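Local coordinates for protein acetyl-CoA acetyltransferase (Bacillus anthracis, PDB 3SS6) that probably catalyses the thiolase reaction, joining two acetyl-CoA molecules into acetoacetyl-CoA and free coenzyme A, as a tetramer, at residues Y126-H131 with G140-T145. Residues are numbered along the deposited sequence; the frame is centred on the assembly and turned at random.
Sequences YALKQH and GEIRDT. With SO4 (sulfate ion), chain E.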
loop_
_atom_site.group_PDB
_atom_site.type_symbol
_atom_site.label_atom_id
_atom_site.label_comp_id
_atom_site.label_asym_id
_atom_site.label_seq_id
_atom_site.Cartn_x
_atom_site.Cartn_y
_atom_site.Cartn_z
ATOM N N TYR A 126 -8.962 0.169 1.284
ATOM C CA TYR A 126 -8.355 -0.272 0.031
ATOM C C TYR A 126 -7.617 -1.582 0.295
ATOM O O TYR A 126 -7.225 -1.857 1.431
ATOM C CB TYR A 126 -7.388 0.785 -0.491
ATOM C CG TYR A 126 -8.078 1.823 -1.348
ATOM C CD1 TYR A 126 -8.838 2.833 -0.765
ATOM C CD2 TYR A 126 -7.975 1.787 -2.740
ATOM C CE1 TYR A 126 -9.486 3.772 -1.540
ATOM C CE2 TYR A 126 -8.617 2.740 -3.530
ATOM C CZ TYR A 126 -9.378 3.721 -2.920
ATOM O OH TYR A 126 -10.023 4.671 -3.677
ATOM N N ALA A 127 -7.455 -2.389 -0.747
ATOM C CA ALA A 127 -6.847 -3.714 -0.618
ATOM C C ALA A 127 -5.676 -3.869 -1.584
ATOM O O ALA A 127 -5.681 -3.313 -2.686
ATOM C CB ALA A 127 -7.882 -4.800 -0.886
ATOM N N LEU A 128 -4.678 -4.643 -1.165
ATOM C CA LEU A 128 -3.575 -5.034 -2.044
ATOM C C LEU A 128 -3.569 -6.557 -2.160
ATOM O O LEU A 128 -3.475 -7.264 -1.154
ATOM C CB LEU A 128 -2.237 -4.540 -1.496
ATOM C CG LEU A 128 -1.941 -3.046 -1.678
ATOM C CD1 LEU A 128 -0.677 -2.639 -0.922
ATOM C CD2 LEU A 128 -1.792 -2.718 -3.160
ATOM N N LYS A 129 -3.679 -7.060 -3.383
ATOM C CA LYS A 129 -3.792 -8.495 -3.604
ATOM C C LYS A 129 -2.451 -9.208 -3.737
ATOM O O LYS A 129 -2.398 -10.429 -3.579
ATOM C CB LYS A 129 -4.623 -8.797 -4.857
ATOM C CG LYS A 129 -5.946 -8.063 -4.944
ATOM C CD LYS A 129 -6.871 -8.376 -3.795
ATOM C CE LYS A 129 -8.165 -7.564 -3.925
ATOM N NZ LYS A 129 -8.805 -7.739 -5.263
ATOM N N GLN A 130 -1.378 -8.468 -4.034
ATOM C CA GLN A 130 -0.080 -9.095 -4.281
ATOM C C GLN A 130 0.930 -8.766 -3.200
ATOM O O GLN A 130 2.117 -9.081 -3.334
ATOM C CB GLN A 130 0.501 -8.666 -5.638
ATOM C CG GLN A 130 -0.510 -8.636 -6.765
ATOM C CD GLN A 130 -1.020 -10.010 -7.119
ATOM O OE1 GLN A 130 -0.356 -11.015 -6.862
ATOM N NE2 GLN A 130 -2.216 -10.067 -7.702
ATOM N N HIS A 131 0.469 -8.112 -2.137
ATOM C CA HIS A 131 1.367 -7.720 -1.064
ATOM C C HIS A 131 1.906 -8.907 -0.271
ATOM O O HIS A 131 3.048 -8.883 0.198
ATOM C CB HIS A 131 0.688 -6.731 -0.105
ATOM C CG HIS A 131 1.657 -6.076 0.825
ATOM N ND1 HIS A 131 2.585 -5.153 0.390
ATOM C CD2 HIS A 131 1.891 -6.254 2.149
ATOM C CE1 HIS A 131 3.329 -4.768 1.411
ATOM N NE2 HIS A 131 2.932 -5.423 2.489
ATOM N N GLY A 140 1.452 -2.234 -9.849
ATOM C CA GLY A 140 0.318 -3.027 -9.392
ATOM C C GLY A 140 -0.900 -2.158 -9.191
ATOM O O GLY A 140 -0.863 -0.953 -9.433
ATOM N N GLU A 141 -1.974 -2.767 -8.717
ATOM C CA GLU A 141 -3.206 -2.051 -8.478
ATOM C C GLU A 141 -3.560 -2.037 -7.009
ATOM O O GLU A 141 -3.541 -3.067 -6.356
ATOM C CB GLU A 141 -4.357 -2.728 -9.220
ATOM C CG GLU A 141 -4.842 -2.019 -10.458
ATOM C CD GLU A 141 -6.257 -2.421 -10.826
ATOM O OE1 GLU A 141 -6.538 -3.630 -10.862
ATOM O OE2 GLU A 141 -7.085 -1.531 -11.076
ATOM N N ILE A 142 -3.891 -0.867 -6.488
ATOM C CA ILE A 142 -4.425 -0.811 -5.139
ATOM C C ILE A 142 -5.940 -0.663 -5.286
ATOM O O ILE A 142 -6.429 0.283 -5.896
ATOM C CB ILE A 142 -3.785 0.312 -4.290
ATOM C CG1 ILE A 142 -4.384 0.304 -2.886
ATOM C CG2 ILE A 142 -3.954 1.670 -4.937
ATOM C CD1 ILE A 142 -3.619 1.160 -1.908
ATOM N N ARG A 143 -6.669 -1.636 -4.754
ATOM C CA ARG A 143 -8.071 -1.809 -5.116
ATOM C C ARG A 143 -9.029 -1.172 -4.129
ATOM O O ARG A 143 -8.948 -1.379 -2.923
ATOM C CB ARG A 143 -8.380 -3.303 -5.254
ATOM C CG ARG A 143 -7.508 -4.009 -6.287
ATOM C CD ARG A 143 -8.024 -3.795 -7.712
ATOM N NE ARG A 143 -9.303 -4.471 -7.929
ATOM C CZ ARG A 143 -9.933 -4.526 -9.100
ATOM N NH1 ARG A 143 -9.402 -3.947 -10.169
ATOM N NH2 ARG A 143 -11.096 -5.161 -9.207
ATOM N N ASP A 144 -9.945 -0.372 -4.658
ATOM C CA ASP A 144 -10.983 0.241 -3.840
ATOM C C ASP A 144 -12.064 -0.806 -3.570
ATOM O O ASP A 144 -12.697 -1.299 -4.508
ATOM C CB ASP A 144 -11.582 1.411 -4.632
ATOM C CG ASP A 144 -12.686 2.133 -3.879
ATOM O OD1 ASP A 144 -13.172 1.619 -2.849
ATOM O OD2 ASP A 144 -13.050 3.240 -4.321
ATOM N N THR A 145 -12.254 -1.183 -2.306
ATOM C CA THR A 145 -13.245 -2.222 -1.985
ATOM C C THR A 145 -14.676 -1.830 -2.379
ATOM O O THR A 145 -15.490 -2.693 -2.704
ATOM C CB THR A 145 -13.216 -2.645 -0.498
ATOM O OG1 THR A 145 -13.450 -1.505 0.341
ATOM C CG2 THR A 145 -11.873 -3.275 -0.150
HETATM S S SO4 E . -2.493 -6.370 -9.193
HETATM O O1 SO4 E . -3.414 -7.019 -8.253
HETATM O O2 SO4 E . -3.269 -5.663 -10.204
HETATM O O3 SO4 E . -1.636 -5.422 -8.509
HETATM O O4 SO4 E . -1.668 -7.384 -9.840
HETATM O O HOH W 1 -3.748 -5.415 -5.670
#
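One face of the Tyr126 ring carries Asp144, whose CA sits 3.8 Å from the ring centroid, 27° off the normal, a CH-pi contact displaced toward the rim; Ile142 O lies at the edge, in plane. With CG anti to its backbone N, Asp144 swings its carboxylate obliquely across the phenol end, CB 3.4 Å from Tyr126 CE2 and the planes 32° apart. The backbone O and N of Gln138 of a neighbouring subunit hydrogen-bond Tyr126 OH and Asp144 OD2. Asp144 OD1 instead caps the following helix at Val146 N and forms a salt bridge with Arg132 of another subunit. At the edge of the Arg143 guanidinium lies the Glu141 carboxylate, a salt bridge within 140-145 in which NH1 meets OE1 at 3.0 Å from above the carboxylate plane.

Between the strands, Ala127 and Arg143 form an antiparallel hydrogen-bonded pair: Ala127 N to Arg143 O and Arg143 N to Ala127 O are both 2.8 Å, the second straighter at 171°. Leu128 CD2 packs 3.8 Å from Ile142 CB. Where direct pairing stops, a water accepts from Lys129 N and donates to Glu141 O (2.5 Å) and to a sulfate, itself bound by Glu141 N.

Lys129 NZ stands 4.2 Å from Arg143 NE, a repulsion presumably offset by Glu148, which salt-bridges both. With the polar ends of Tyr126 and Asp144 satisfied by other subunits and both strands pairing onward into them, the hairpin is consistent with the thiolase tetramerisation loop.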